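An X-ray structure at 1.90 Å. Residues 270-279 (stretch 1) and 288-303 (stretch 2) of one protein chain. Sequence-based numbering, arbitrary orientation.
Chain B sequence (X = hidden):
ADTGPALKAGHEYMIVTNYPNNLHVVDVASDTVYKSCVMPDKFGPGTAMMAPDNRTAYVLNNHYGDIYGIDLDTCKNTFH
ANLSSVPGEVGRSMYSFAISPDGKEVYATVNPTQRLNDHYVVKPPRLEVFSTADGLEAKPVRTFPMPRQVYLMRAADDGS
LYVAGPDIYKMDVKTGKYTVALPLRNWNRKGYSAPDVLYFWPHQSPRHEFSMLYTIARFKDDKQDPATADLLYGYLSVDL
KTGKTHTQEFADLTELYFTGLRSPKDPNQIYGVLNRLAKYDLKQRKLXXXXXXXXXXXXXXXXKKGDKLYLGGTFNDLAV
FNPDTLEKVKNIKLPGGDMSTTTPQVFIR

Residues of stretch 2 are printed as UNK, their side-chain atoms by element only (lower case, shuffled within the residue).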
# COMPACT_ATOMS: atom_id res chain seq x y z
N ILE B 270 27.89 16.01 -12.01
CA ILE B 270 26.70 15.20 -12.21
C ILE B 270 25.55 15.82 -11.41
O ILE B 270 25.73 16.23 -10.25
CB ILE B 270 26.93 13.72 -11.81
CG1 ILE B 270 25.72 12.87 -12.24
CG2 ILE B 270 27.20 13.61 -10.32
CD1 ILE B 270 25.90 11.41 -12.03
N TYR B 271 24.40 15.94 -12.05
CA TYR B 271 23.21 16.52 -11.44
C TYR B 271 22.12 15.48 -11.24
O TYR B 271 21.65 14.88 -12.21
CB TYR B 271 22.66 17.63 -12.33
CG TYR B 271 23.59 18.79 -12.57
CD1 TYR B 271 23.23 20.08 -12.20
CD2 TYR B 271 24.81 18.61 -13.21
CE1 TYR B 271 24.05 21.17 -12.46
CE2 TYR B 271 25.65 19.69 -13.48
CZ TYR B 271 25.26 20.97 -13.11
OH TYR B 271 26.07 22.05 -13.38
N GLY B 272 21.70 15.28 -9.99
CA GLY B 272 20.64 14.32 -9.69
C GLY B 272 19.40 15.06 -9.22
O GLY B 272 19.51 16.19 -8.75
N VAL B 273 18.22 14.43 -9.31
CA VAL B 273 16.98 15.10 -8.90
C VAL B 273 15.86 14.19 -8.40
O VAL B 273 15.77 13.02 -8.76
CB VAL B 273 16.42 15.97 -10.08
CG1 VAL B 273 15.85 15.09 -11.19
CG2 VAL B 273 15.35 16.95 -9.58
N LEU B 274 15.03 14.76 -7.52
CA LEU B 274 13.84 14.13 -6.94
C LEU B 274 13.15 15.22 -6.14
O LEU B 274 12.35 15.97 -6.69
CB LEU B 274 14.16 12.90 -6.08
CG LEU B 274 13.03 11.87 -5.83
CD1 LEU B 274 12.18 12.22 -4.64
CD2 LEU B 274 12.16 11.72 -7.06
N ASN B 275 13.50 15.36 -4.86
CA ASN B 275 12.92 16.41 -4.01
C ASN B 275 13.80 17.65 -4.01
O ASN B 275 13.32 18.76 -3.82
CB ASN B 275 12.65 15.89 -2.60
CG ASN B 275 11.42 14.98 -2.55
OD1 ASN B 275 10.58 15.01 -3.45
ND2 ASN B 275 11.32 14.17 -1.50
N ARG B 276 15.10 17.44 -4.23
CA ARG B 276 16.07 18.52 -4.33
C ARG B 276 16.87 18.27 -5.60
O ARG B 276 16.93 17.14 -6.09
CB ARG B 276 17.06 18.52 -3.16
CG ARG B 276 16.54 19.12 -1.87
CD ARG B 276 17.69 19.63 -1.01
NE ARG B 276 18.78 18.66 -0.92
CZ ARG B 276 19.94 18.88 -0.30
NH1 ARG B 276 20.17 20.04 0.31
NH2 ARG B 276 20.88 17.95 -0.32
N LEU B 277 17.45 19.32 -6.16
CA LEU B 277 18.29 19.18 -7.35
C LEU B 277 19.70 19.31 -6.78
O LEU B 277 20.05 20.35 -6.23
CB LEU B 277 18.02 20.32 -8.33
CG LEU B 277 18.27 20.16 -9.84
CD1 LEU B 277 18.36 21.54 -10.48
CD2 LEU B 277 19.55 19.39 -10.13
N ALA B 278 20.50 18.25 -6.86
CA ALA B 278 21.86 18.31 -6.33
C ALA B 278 22.92 18.32 -7.42
O ALA B 278 22.78 17.67 -8.45
CB ALA B 278 22.10 17.17 -5.36
N LYS B 279 24.00 19.04 -7.14
CA LYS B 279 25.13 19.20 -8.05
C LYS B 279 26.33 18.58 -7.36
O LYS B 279 26.71 19.00 -6.28
CB LYS B 279 25.35 20.70 -8.27
CG LYS B 279 26.37 21.06 -9.31
CD LYS B 279 26.30 22.55 -9.59
CE LYS B 279 27.40 22.98 -10.54
NZ LYS B 279 27.29 24.42 -10.93
N UNK B 288 28.51 19.89 -4.36
CA UNK B 288 28.94 21.28 -4.46
C UNK B 288 27.76 22.22 -4.16
O UNK B 288 27.94 23.23 -3.49
c UNK B 288 29.64 21.62 -5.84
c UNK B 288 28.75 22.48 -6.73
c UNK B 288 30.09 20.36 -6.57
c UNK B 288 29.07 23.97 -6.63
N UNK B 289 26.55 21.84 -4.58
CA UNK B 289 25.37 22.67 -4.33
C UNK B 289 24.04 21.94 -4.55
O UNK B 289 23.93 21.08 -5.40
c UNK B 289 24.67 26.25 -5.61
c UNK B 289 24.37 24.97 -4.86
c UNK B 289 23.71 27.37 -5.26
n UNK B 289 24.05 28.60 -6.04
c UNK B 289 25.40 23.92 -5.21
N UNK B 290 23.04 22.33 -3.77
CA UNK B 290 21.71 21.75 -3.87
C UNK B 290 20.69 22.88 -3.91
O UNK B 290 20.92 23.96 -3.35
c UNK B 290 21.45 20.84 -2.67
N UNK B 291 19.62 22.68 -4.66
CA UNK B 291 18.57 23.68 -4.77
C UNK B 291 17.22 23.06 -4.41
O UNK B 291 16.97 21.88 -4.70
c UNK B 291 18.53 24.24 -6.19
N UNK B 292 16.39 23.84 -3.73
CA UNK B 292 15.05 23.39 -3.35
C UNK B 292 14.11 23.58 -4.53
O UNK B 292 14.21 24.56 -5.27
c UNK B 292 15.34 23.88 -0.89
n UNK B 292 15.51 24.89 -0.06
c UNK B 292 14.53 24.16 -2.13
o UNK B 292 15.82 22.75 -0.68
N UNK B 293 13.20 22.63 -4.71
CA UNK B 293 12.25 22.66 -5.82
C UNK B 293 10.84 23.07 -5.39
O UNK B 293 10.50 23.04 -4.21
c UNK B 293 13.54 20.66 -6.83
c UNK B 293 14.16 21.45 -7.97
c UNK B 293 13.38 19.22 -7.22
c UNK B 293 12.19 21.27 -6.46
N UNK B 294 10.04 23.46 -6.37
CA UNK B 294 8.65 23.87 -6.12
C UNK B 294 7.82 22.63 -5.81
O UNK B 294 6.74 22.73 -5.22
o UNK B 294 9.67 26.36 -6.86
o UNK B 294 8.21 26.68 -8.46
c UNK B 294 8.70 25.97 -7.56
c UNK B 294 8.08 24.59 -7.34
N UNK B 295 8.31 21.47 -6.24
CA UNK B 295 7.68 20.18 -6.01
C UNK B 295 8.61 19.10 -6.53
O UNK B 295 9.68 19.40 -7.07
c UNK B 295 6.29 20.28 -8.16
c UNK B 295 6.52 19.72 -10.28
n UNK B 295 6.12 20.98 -10.24
c UNK B 295 5.97 21.36 -8.92
c UNK B 295 6.28 20.09 -6.68
n UNK B 295 6.63 19.28 -9.05
N UNK B 296 8.24 17.84 -6.33
CA UNK B 296 9.06 16.73 -6.79
C UNK B 296 9.14 16.70 -8.31
O UNK B 296 8.15 16.99 -8.99
c UNK B 296 8.50 15.37 -6.31
c UNK B 296 9.34 14.21 -6.80
o UNK B 296 8.50 15.35 -4.89
N UNK B 297 10.33 16.45 -8.82
CA UNK B 297 10.57 16.33 -10.26
C UNK B 297 11.29 14.99 -10.42
O UNK B 297 12.06 14.59 -9.55
c UNK B 297 9.32 20.30 -12.25
c UNK B 297 10.79 19.78 -9.95
o UNK B 297 8.74 22.46 -11.36
c UNK B 297 11.44 17.48 -10.78
c UNK B 297 9.97 19.08 -12.09
c UNK B 297 10.14 21.00 -10.09
c UNK B 297 9.41 21.26 -11.24
c UNK B 297 10.71 18.80 -10.94
N UNK B 298 11.02 14.29 -11.51
CA UNK B 298 11.64 12.98 -11.74
C UNK B 298 12.87 12.97 -12.63
O UNK B 298 13.89 12.36 -12.30
c UNK B 298 9.48 11.52 -11.68
c UNK B 298 10.66 12.04 -12.45
c UNK B 298 9.51 11.39 -10.28
c UNK B 298 7.31 10.38 -10.32
o UNK B 298 6.24 9.80 -9.70
c UNK B 298 8.43 10.81 -9.60
c UNK B 298 8.34 11.09 -12.36
c UNK B 298 7.28 10.52 -11.69
N UNK B 299 12.73 13.62 -13.78
CA UNK B 299 13.75 13.58 -14.81
C UNK B 299 14.49 14.84 -15.24
O UNK B 299 13.89 15.84 -15.61
c UNK B 299 13.08 12.95 -16.04
s UNK B 299 14.17 12.32 -17.28
N UNK B 300 15.82 14.75 -15.24
CA UNK B 300 16.66 15.86 -15.67
C UNK B 300 16.88 15.76 -17.18
O UNK B 300 16.79 14.68 -17.76
c UNK B 300 17.97 16.32 -13.54
c UNK B 300 18.77 14.55 -15.10
c UNK B 300 18.08 15.89 -14.99
N UNK B 301 17.13 16.91 -17.80
CA UNK B 301 17.42 17.00 -19.23
C UNK B 301 18.32 18.21 -19.45
O UNK B 301 18.07 19.28 -18.92
c UNK B 301 16.13 17.13 -20.04
N UNK B 302 19.43 17.99 -20.15
CA UNK B 302 20.38 19.05 -20.47
C UNK B 302 20.25 19.40 -21.95
O UNK B 302 20.01 18.52 -22.78
c UNK B 302 22.41 18.88 -18.92
c UNK B 302 22.70 17.86 -18.01
c UNK B 302 23.34 20.49 -17.39
c UNK B 302 23.64 19.46 -16.49
c UNK B 302 23.31 18.15 -16.80
c UNK B 302 21.82 18.55 -20.26
c UNK B 302 22.73 20.19 -18.59
N UNK B 303 20.37 20.68 -22.29
CA UNK B 303 20.34 21.03 -23.70
C UNK B 303 21.74 20.67 -24.26
O UNK B 303 22.61 20.24 -23.50
o UNK B 303 20.63 24.73 -23.61
c UNK B 303 20.91 23.53 -23.42
o UNK B 303 21.94 23.18 -22.82
c UNK B 303 19.92 22.49 -23.96
O HOH W 1 13.00 21.05 -2.28

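Position 288 carries four carbons, forked at the first, with one arm two carbons long; this is Ile 288. Its N donates to Lys 279 O (2.8 Å), and its CG1 packs 3.8 Å from Lys 279 CD. At 289, four carbons in a row end in nitrogen, a fully extended lysine. The O of Lys 289 accepts from Lys 279 N at 2.7 Å, while its N makes a weak bond of 3.3 Å to Lys 279 O.

Position 290 has a single carbon, which lies 3.3 Å from Arg 276 NH1, over one face of the guanidinium: Ala 290. Position 291, again with one carbon, is Ala 291. Its N donates to Leu 277 O (2.8 Å) and its O accepts from Leu 277 N (3.0 Å), closing a paired antiparallel bridge. At 292, two carbons, the second bearing one oxygen and one nitrogen, define Asn 292, whose OD1 is 3.7 Å from Arg 276 CD.

The four carbons at 293 fork at the second and reach toward stretch 1: Leu 293. Its CD1 is 3.8 Å from Val 273 CG2 and its CD2 4.0 Å from Leu 277 CB. Position 294, two carbons with two oxygens on the second, touches nothing on stretch 1 and is Asp 294. A five-membered ring of three carbons and two nitrogens beyond one carbon marks 295 as His 295, pointing away.

At 296 one carbon carries an oxygen and a carbon. The oxygen sits 2.6 Å from Asn 275 OD1, and the residue is Thr 296, donating through OG1. Positions 297 and 298 each hold a six-carbon ring bearing oxygen: the first, Tyr 297, sends its N to Leu 274 O (3.0 Å); the second, Tyr 298, meets Leu 274 CD2 at its ring edge.

One carbon and a sulfur at 299 give Cys 299, directed away. Three carbons, branched at the first, make 300 Val 300, with CG1 3.4 Å from Val 273 CG1. The lone carbon at 301, out of reach, is Ala 301. An unsubstituted six-carbon ring at 302 is Phe 302, its edge toward the face of Tyr 271 with planes at 88°. Two carbons and two terminal oxygens at 303 give Asp 303, also remote.

The contact thus joins two modes. Antiparallel backbone pairing aligns residues 277-279 with 289-291; farther along, Val 273 and Tyr 271 pack against Val 300 and Phe 302. Between them, Leu 293 fills the turn, where a water links its N (2.9 Å) to Asn 275 O (2.8 Å).

Stretch 2 288-303: IKAANLDHTYYCVAFD
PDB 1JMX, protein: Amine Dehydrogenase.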